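Local coordinates for protein galactokinase (Bifidobacterium longum subsp. infantis ATCC 15697 = JCM 1222 = DSM 20088, PDB 6TEQ) that probably phosphorylates galactose with ATP, as a GHMP-family galactokinase, and binds 2-deoxy-2-fluoro-galactose in its sugar pocket, at residues A[77-80]-A[86-89]; A[286-291]-A[299-304]; A[323-328]-A[374-379]. All coordinates share one frame; numbering follows the deposited sequence.

Contact 1 (A[77-80]-A[86-89]); sequences RVVS and KVAE
Val78 and Ala88 form a hydrogen-bonded antiparallel pair that joins the strand segments 77-80 and 86-89, whose axes approach to 4.7 Å and run at 150° to each other. Two backbone bonds close this pair: Val78 N gives its proton to Ala88 O at 3.0 Å, and Ala88 N returns one to Val78 O at 2.9 Å. Next to it, Arg77 and Glu89 make a non-hydrogen-bonded pair, and there the CA-H of Arg77 points at Ala88 O, a weaker contact of 3.3 Å.

On one face of the sheet Val78 offers CG2 to the methyl of Ala88 (CG2 to CB 4.0 Å); Trp103 and Ser104 lie over this side as well. The other face carries Arg77 and Glu89. Where the carboxylate of Glu89 sits against Arg77 is doubtful, because this side chain has a second conformer. The polar end of Arg77 turns to Asp126 of the neighbouring strand 125-131, where NE makes a salt bridge. Val87 swings CG1 anti to its backbone N (chi1 -178°), which brings that methyl near Val78 O and to 4.0 Å from Arg77 CB.

Toward the turn the direct bonding gives way to solvent: one water accepts from Ser80 N at 2.8 Å and can donate to Lys86 O. Ser80, at the start of the turn, contacts ADP in another structure of this protein, though no nucleotide is bound here. Strand 75-80 also pairs in parallel with strand 125-131, leaving this antiparallel ladder as a beta hairpin at the margin of the mixed sheet.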
loop_
_atom_site.group_PDB
_atom_site.type_symbol
_atom_site.label_atom_id
_atom_site.label_comp_id
_atom_site.label_asym_id
_atom_site.label_seq_id
_atom_site.Cartn_x
_atom_site.Cartn_y
_atom_site.Cartn_z
ATOM N N ARG A 77 -24.753 5.255 -2.460
ATOM C CA ARG A 77 -24.383 6.675 -2.531
ATOM C C ARG A 77 -23.063 6.847 -1.782
ATOM O O ARG A 77 -22.981 6.498 -0.619
ATOM C CB ARG A 77 -25.447 7.631 -2.037
ATOM C CG ARG A 77 -26.741 7.563 -2.809
ATOM C CD ARG A 77 -27.747 8.562 -2.347
ATOM N NE ARG A 77 -28.128 8.334 -0.994
ATOM C CZ ARG A 77 -28.839 9.176 -0.269
ATOM N NH1 ARG A 77 -29.252 10.332 -0.774
ATOM N NH2 ARG A 77 -29.123 8.855 0.978
ATOM N N VAL A 78 -22.137 7.565 -2.378
ATOM C CA VAL A 78 -20.868 7.892 -1.708
ATOM C C VAL A 78 -20.510 9.337 -2.014
ATOM O O VAL A 78 -20.721 9.833 -3.135
ATOM C CB VAL A 78 -19.744 6.927 -2.139
ATOM C CG1 VAL A 78 -20.015 5.532 -1.635
ATOM C CG2 VAL A 78 -19.458 6.903 -3.587
ATOM N N VAL A 79 -19.858 9.951 -1.052
ATOM C CA VAL A 79 -19.338 11.321 -1.204
ATOM C C VAL A 79 -17.954 11.330 -0.570
ATOM O O VAL A 79 -17.728 10.555 0.407
ATOM C CB VAL A 79 -20.309 12.350 -0.626
ATOM C CG1 VAL A 79 -20.482 12.111 0.864
ATOM C CG2 VAL A 79 -19.883 13.798 -0.942
ATOM N N SER A 80 -17.086 12.194 -1.054
ATOM C CA SER A 80 -15.735 12.347 -0.476
ATOM C C SER A 80 -15.508 13.789 -0.111
ATOM O O SER A 80 -15.978 14.640 -0.883
ATOM C CB SER A 80 -14.693 11.910 -1.499
ATOM O OG SER A 80 -13.367 12.284 -1.117
ATOM N N LYS A 86 -20.437 16.578 -4.808
ATOM C CA LYS A 86 -20.564 15.570 -5.894
ATOM C C LYS A 86 -20.797 14.175 -5.267
ATOM O O LYS A 86 -19.850 13.440 -5.002
ATOM C CB LYS A 86 -19.309 15.599 -6.775
ATOM C CG LYS A 86 -19.499 15.349 -8.266
ATOM C CD LYS A 86 -18.206 15.595 -9.027
ATOM C CE LYS A 86 -18.366 15.662 -10.527
ATOM N NZ LYS A 86 -18.368 14.322 -11.155
ATOM N N VAL A 87 -22.056 13.818 -5.071
ATOM C CA VAL A 87 -22.501 12.474 -4.631
ATOM C C VAL A 87 -22.566 11.548 -5.852
ATOM O O VAL A 87 -23.253 11.832 -6.865
ATOM C CB VAL A 87 -23.848 12.509 -3.909
ATOM C CG1 VAL A 87 -24.197 11.119 -3.467
ATOM C CG2 VAL A 87 -23.858 13.479 -2.740
ATOM N N ALA A 88 -21.890 10.426 -5.717
ATOM C CA ALA A 88 -21.877 9.393 -6.756
ATOM C C ALA A 88 -22.918 8.351 -6.384
ATOM O O ALA A 88 -22.957 7.930 -5.251
ATOM C CB ALA A 88 -20.481 8.817 -6.911
ATOM N N GLU A 89 -23.650 7.828 -7.365
ATOM C CA GLU A 89 -24.835 6.977 -7.081
ATOM C C GLU A 89 -24.825 5.814 -8.081
ATOM O O GLU A 89 -24.817 6.105 -9.294
ATOM C CB GLU A 89 -26.054 7.922 -7.057
ATOM C CG GLU A 89 -27.353 7.327 -7.570
ATOM C CD GLU A 89 -28.103 6.456 -6.596
ATOM O OE1 GLU A 89 -27.441 5.646 -5.926
ATOM O OE2 GLU A 89 -29.344 6.553 -6.554
HETATM O O HOH W 1 -17.466 13.363 -3.600
#

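Contact 2 (A[286-291]-A[299-304]); sequences ETLDAL and RVRHVV
Val300 packs against two leucines of segment 286-291 that approach from the same side. Its CG1 stands anti to the backbone N (chi1 170°) and is nearest Leu288 CD2, at 3.9 Å. The second methyl, CG2, is nearest Leu291 CD1, which comes to 3.6 Å in the closest approach between the segments. The division is not a clean one, since both leucines also touch Val300 CB, Leu291 CD1 at 3.8 Å. The two leucines reach the valine differently. Leu288 and Val300 run antiparallel alongside one another, methyl beside methyl, whereas Leu291 meets Val300 at a slant. Thr287 adds a lighter touch, its CG2 at 4.2 Å from Val300 CG1, while its hydroxyl bonds back to the carbonyl of Ala283 in its own helix.

Leu288 uses its other branch on Arg301. The two side chains lie nearly perpendicular, and CD1 is 3.8 Å from Arg301 NH1, set obliquely to the guanidinium. Arg301 extends away from its backbone and then bends at the third torsion (chi3 67°), which brings NH1 up to Leu288 CD1; NH2 is held in a salt bridge with Asp339.

No hydrogen bond spans the two segments, so the evidence for their association is apolar contact, with 191 Å² buried in total. Lys297, between them in sequence, supplies polar bonding nearby by hydrogen-bonding the carbonyls of Leu288 and Leu291. Ala258 of helix 247-262 also touches Val300, and Ile274 of helix 267-276 touches Thr287. The contact is thus a packing of two consecutive helices with those two alongside: the end of helix 280-289 turns back through a short connection onto the early part of helix 294-318.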
loop_
_atom_site.group_PDB
_atom_site.type_symbol
_atom_site.label_atom_id
_atom_site.label_comp_id
_atom_site.label_asym_id
_atom_site.label_seq_id
_atom_site.Cartn_x
_atom_site.Cartn_y
_atom_site.Cartn_z
ATOM N N GLU A 286 22.027 -19.420 -13.944
ATOM C CA GLU A 286 21.398 -20.519 -14.707
ATOM C C GLU A 286 19.948 -20.127 -14.956
ATOM O O GLU A 286 19.397 -20.520 -16.007
ATOM C CB GLU A 286 21.561 -21.853 -14.015
ATOM C CG GLU A 286 23.018 -22.324 -14.026
ATOM C CD GLU A 286 23.275 -23.578 -13.219
ATOM O OE1 GLU A 286 22.334 -24.054 -12.571
ATOM O OE2 GLU A 286 24.424 -24.013 -13.192
ATOM N N THR A 287 19.322 -19.435 -14.012
ATOM C CA THR A 287 17.935 -19.000 -14.202
ATOM C C THR A 287 17.900 -17.949 -15.288
ATOM O O THR A 287 17.107 -18.080 -16.188
ATOM C CB THR A 287 17.358 -18.423 -12.913
ATOM O OG1 THR A 287 17.454 -19.421 -11.894
ATOM C CG2 THR A 287 15.968 -17.898 -13.135
ATOM N N LEU A 288 18.735 -16.924 -15.195
ATOM C CA LEU A 288 18.623 -15.826 -16.188
ATOM C C LEU A 288 19.014 -16.357 -17.572
ATOM O O LEU A 288 18.461 -15.835 -18.547
ATOM C CB LEU A 288 19.501 -14.664 -15.766
ATOM C CG LEU A 288 19.190 -14.075 -14.419
ATOM C CD1 LEU A 288 20.044 -12.848 -14.157
ATOM C CD2 LEU A 288 17.708 -13.784 -14.274
ATOM N N ASP A 289 19.876 -17.392 -17.659
ATOM C CA ASP A 289 20.237 -17.991 -18.985
ATOM C C ASP A 289 19.019 -18.591 -19.711
ATOM O O ASP A 289 19.045 -18.634 -20.964
ATOM C CB ASP A 289 21.388 -18.982 -18.851
ATOM C CG ASP A 289 22.770 -18.345 -18.776
ATOM O OD1 ASP A 289 22.922 -17.092 -19.042
ATOM O OD2 ASP A 289 23.697 -19.127 -18.462
ATOM N N ALA A 290 18.001 -18.984 -18.967
ATOM C CA ALA A 290 16.767 -19.595 -19.484
ATOM C C ALA A 290 15.768 -18.527 -20.005
ATOM O O ALA A 290 14.761 -18.906 -20.656
ATOM C CB ALA A 290 16.173 -20.469 -18.398
ATOM N N LEU A 291 16.069 -17.247 -19.796
ATOM C CA LEU A 291 15.268 -16.083 -20.219
ATOM C C LEU A 291 15.990 -15.348 -21.332
ATOM O O LEU A 291 16.877 -14.557 -21.082
ATOM C CB LEU A 291 15.049 -15.163 -19.015
ATOM C CG LEU A 291 14.465 -15.770 -17.738
ATOM C CD1 LEU A 291 14.472 -14.738 -16.600
ATOM C CD2 LEU A 291 13.052 -16.326 -17.944
ATOM N N ARG A 299 14.066 -7.955 -14.744
ATOM C CA ARG A 299 12.877 -8.050 -13.872
ATOM C C ARG A 299 13.015 -9.233 -12.901
ATOM O O ARG A 299 12.733 -9.050 -11.711
ATOM C CB ARG A 299 11.577 -8.183 -14.638
ATOM C CG ARG A 299 11.317 -7.144 -15.713
ATOM C CD ARG A 299 11.424 -5.723 -15.216
ATOM N NE ARG A 299 10.989 -4.761 -16.190
ATOM C CZ ARG A 299 11.704 -3.757 -16.742
ATOM N NH1 ARG A 299 12.964 -3.500 -16.380
ATOM N NH2 ARG A 299 11.131 -3.000 -17.673
ATOM N N VAL A 300 13.392 -10.397 -13.369
ATOM C CA VAL A 300 13.591 -11.618 -12.523
ATOM C C VAL A 300 14.694 -11.406 -11.499
ATOM O O VAL A 300 14.517 -11.692 -10.308
ATOM C CB VAL A 300 13.796 -12.886 -13.357
ATOM C CG1 VAL A 300 14.237 -14.114 -12.511
ATOM C CG2 VAL A 300 12.494 -13.181 -14.063
ATOM N N ARG A 301 15.788 -10.787 -11.893
ATOM C CA ARG A 301 16.878 -10.511 -10.928
ATOM C C ARG A 301 16.322 -9.627 -9.801
ATOM O O ARG A 301 16.635 -9.858 -8.651
ATOM C CB ARG A 301 18.092 -9.943 -11.648
ATOM C CG ARG A 301 19.211 -9.541 -10.703
ATOM C CD ARG A 301 20.498 -9.367 -11.444
ATOM N NE ARG A 301 20.370 -8.247 -12.305
ATOM C CZ ARG A 301 20.792 -8.207 -13.530
ATOM N NH1 ARG A 301 21.369 -9.299 -14.036
ATOM N NH2 ARG A 301 20.573 -7.111 -14.254
ATOM N N HIS A 302 15.580 -8.555 -10.129
ATOM C CA HIS A 302 14.980 -7.708 -9.092
ATOM C C HIS A 302 14.177 -8.643 -8.198
ATOM O O HIS A 302 14.345 -8.528 -6.998
ATOM C CB HIS A 302 14.077 -6.623 -9.691
ATOM C CG HIS A 302 13.287 -6.031 -8.583
ATOM N ND1 HIS A 302 13.850 -5.216 -7.687
ATOM C CD2 HIS A 302 12.010 -6.229 -8.210
ATOM C CE1 HIS A 302 13.001 -4.966 -6.699
ATOM N NE2 HIS A 302 11.833 -5.558 -7.020
ATOM N N VAL A 303 13.245 -9.475 -8.738
ATOM C CA VAL A 303 12.282 -10.142 -7.836
ATOM C C VAL A 303 13.064 -11.066 -6.890
ATOM O O VAL A 303 12.779 -11.147 -5.693
ATOM C CB VAL A 303 11.208 -10.883 -8.633
ATOM C CG1 VAL A 303 10.347 -11.714 -7.732
ATOM C CG2 VAL A 303 10.347 -9.884 -9.411
ATOM N N VAL A 304 14.026 -11.762 -7.438
ATOM C CA VAL A 304 14.751 -12.798 -6.684
ATOM C C VAL A 304 15.558 -12.112 -5.602
ATOM O O VAL A 304 15.498 -12.560 -4.463
ATOM C CB VAL A 304 15.656 -13.607 -7.613
ATOM C CG1 VAL A 304 16.715 -14.371 -6.852
ATOM C CG2 VAL A 304 14.825 -14.505 -8.478
#

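Contact 3 (A[323-328]-A[374-379]); sequences KAAGRL and IALVDK
Leu376 faces the helix segment 323-328 from strand 372-378, in the sheet that also holds strands 230-236 and 361-365, making a helix-on-sheet contact within the GHMP kinase C-terminal family region. The tight part is very small: a single methyl, Leu376 CD1, meets Ala325 CB at 4.2 Å. The closest pair of alpha carbons, Gly326 and Leu376, is 6.5 Å apart, and the absence of a side chain at Gly326 is consistent with this close approach of helix and strand. Only 72 Å² is buried between the segments, without a hydrogen bond across them. Phe313 of helix 294-318 also packs on Ala325, while Leu232 of the adjacent strand touches Leu376, extending the buried side.

The looser side comprises Lys323 and Arg327 on the helix and Lys379 beyond the strand, all exposed and none touching the opposite segment. At the strand's end, Asp378 OD1 bonds to the hydroxyl of Tyr360. At the buried centre, Leu376 CG lies anti to its carbonyl carbon (chi1 -77°), and the branch carries CD1 to 4.3 Å from Gly326 N.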
loop_
_atom_site.group_PDB
_atom_site.type_symbol
_atom_site.label_atom_id
_atom_site.label_comp_id
_atom_site.label_asym_id
_atom_site.label_seq_id
_atom_site.Cartn_x
_atom_site.Cartn_y
_atom_site.Cartn_z
ATOM N N LYS A 323 22.766 0.290 10.069
ATOM C CA LYS A 323 23.554 0.474 8.835
ATOM C C LYS A 323 23.214 -0.599 7.824
ATOM O O LYS A 323 23.049 -0.272 6.673
ATOM C CB LYS A 323 25.047 0.573 9.187
ATOM C CG LYS A 323 25.426 1.837 9.974
ATOM C CD LYS A 323 26.945 1.948 10.192
ATOM C CE LYS A 323 27.485 3.170 10.890
ATOM N N ALA A 324 23.174 -1.856 8.254
ATOM C CA ALA A 324 22.842 -2.977 7.361
ATOM C C ALA A 324 21.407 -2.805 6.855
ATOM O O ALA A 324 21.173 -2.985 5.642
ATOM C CB ALA A 324 23.090 -4.283 8.073
ATOM N N ALA A 325 20.493 -2.416 7.718
ATOM C CA ALA A 325 19.083 -2.195 7.330
ATOM C C ALA A 325 19.040 -1.125 6.235
ATOM O O ALA A 325 18.336 -1.284 5.204
ATOM C CB ALA A 325 18.257 -1.864 8.546
ATOM N N GLY A 326 19.762 -0.029 6.459
ATOM C CA GLY A 326 19.816 1.061 5.475
ATOM C C GLY A 326 20.444 0.625 4.168
ATOM O O GLY A 326 19.925 1.012 3.109
ATOM N N ARG A 327 21.505 -0.206 4.191
ATOM C CA ARG A 327 22.109 -0.695 2.919
ATOM C C ARG A 327 21.074 -1.528 2.148
ATOM O O ARG A 327 21.045 -1.502 0.935
ATOM C CB ARG A 327 23.382 -1.498 3.201
ATOM C CG ARG A 327 24.479 -0.583 3.712
ATOM C CD ARG A 327 25.775 -1.294 3.759
ATOM N NE ARG A 327 25.815 -2.290 4.761
ATOM C CZ ARG A 327 26.362 -2.118 5.976
ATOM N NH1 ARG A 327 26.807 -0.932 6.370
ATOM N NH2 ARG A 327 26.352 -3.134 6.798
ATOM N N LEU A 328 20.247 -2.245 2.877
ATOM C CA LEU A 328 19.199 -3.098 2.226
ATOM C C LEU A 328 18.144 -2.184 1.574
ATOM O O LEU A 328 17.727 -2.460 0.467
ATOM C CB LEU A 328 18.602 -4.019 3.277
ATOM C CG LEU A 328 19.501 -5.208 3.588
ATOM C CD1 LEU A 328 19.231 -5.792 4.957
ATOM C CD2 LEU A 328 19.347 -6.289 2.544
ATOM N N ILE A 374 11.073 6.816 1.147
ATOM C CA ILE A 374 11.274 6.658 2.584
ATOM C C ILE A 374 12.770 6.616 2.846
ATOM O O ILE A 374 13.564 6.235 2.004
ATOM C CB ILE A 374 10.553 5.424 3.114
ATOM C CG1 ILE A 374 11.229 4.146 2.658
ATOM C CG2 ILE A 374 9.068 5.498 2.756
ATOM C CD1 ILE A 374 10.580 2.870 3.131
ATOM N N ALA A 375 13.114 7.011 4.050
ATOM C CA ALA A 375 14.496 6.983 4.518
ATOM C C ALA A 375 14.538 6.693 6.002
ATOM O O ALA A 375 13.777 7.310 6.808
ATOM C CB ALA A 375 15.164 8.315 4.190
ATOM N N LEU A 376 15.454 5.826 6.373
ATOM C CA LEU A 376 15.809 5.583 7.774
ATOM C C LEU A 376 16.829 6.662 8.075
ATOM O O LEU A 376 17.882 6.651 7.482
ATOM C CB LEU A 376 16.370 4.185 7.968
ATOM C CG LEU A 376 15.358 3.075 7.975
ATOM C CD1 LEU A 376 16.118 1.722 7.917
ATOM C CD2 LEU A 376 14.451 3.118 9.201
ATOM N N VAL A 377 16.508 7.501 9.057
ATOM C CA VAL A 377 17.363 8.614 9.452
ATOM C C VAL A 377 17.445 8.651 10.972
ATOM O O VAL A 377 16.605 8.071 11.647
ATOM C CB VAL A 377 16.842 9.940 8.888
ATOM C CG1 VAL A 377 16.610 9.858 7.412
ATOM C CG2 VAL A 377 15.599 10.396 9.599
ATOM N N ASP A 378 18.429 9.377 11.485
ATOM C CA ASP A 378 18.445 9.572 12.949
ATOM C C ASP A 378 17.272 10.434 13.391
ATOM O O ASP A 378 16.864 11.390 12.680
ATOM C CB ASP A 378 19.741 10.177 13.443
ATOM C CG ASP A 378 20.920 9.205 13.329
ATOM O OD1 ASP A 378 20.735 7.983 13.619
ATOM O OD2 ASP A 378 21.949 9.631 12.866
ATOM N N LYS A 379 16.776 10.147 14.573
ATOM C CA LYS A 379 15.694 10.952 15.153
ATOM C C LYS A 379 16.131 12.405 15.152
ATOM O O LYS A 379 17.278 12.667 15.605
ATOM C CB LYS A 379 15.504 10.523 16.586
ATOM C CG LYS A 379 14.431 11.202 17.403
ATOM C CD LYS A 379 14.514 10.917 18.933
ATOM C CE LYS A 379 15.862 10.570 19.580
ATOM N NZ LYS A 379 15.629 9.952 20.909
#

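Overall arrangement
From the N terminus, the chain first closes contact 1, a hairpin whose short turn separates segments 77-80 and 86-89. Contact 2 follows far along the sequence, where the link from helix 280-289 to helix 294-318 folds back over seven residues. Contact 3 opens after that and spans 45 residues, bringing helix 322-338 onto strand 372-378 of the five-stranded sheet. The three are in series: none nests in or crosses another. Contact 1, in the larger mixed sheet, lies on the opposite side of the chain's centre from both others, with centres 46 and 42 Å away. Contacts 2 and 3 are linked by consecutive helices, their nearest atoms about 9 Å apart.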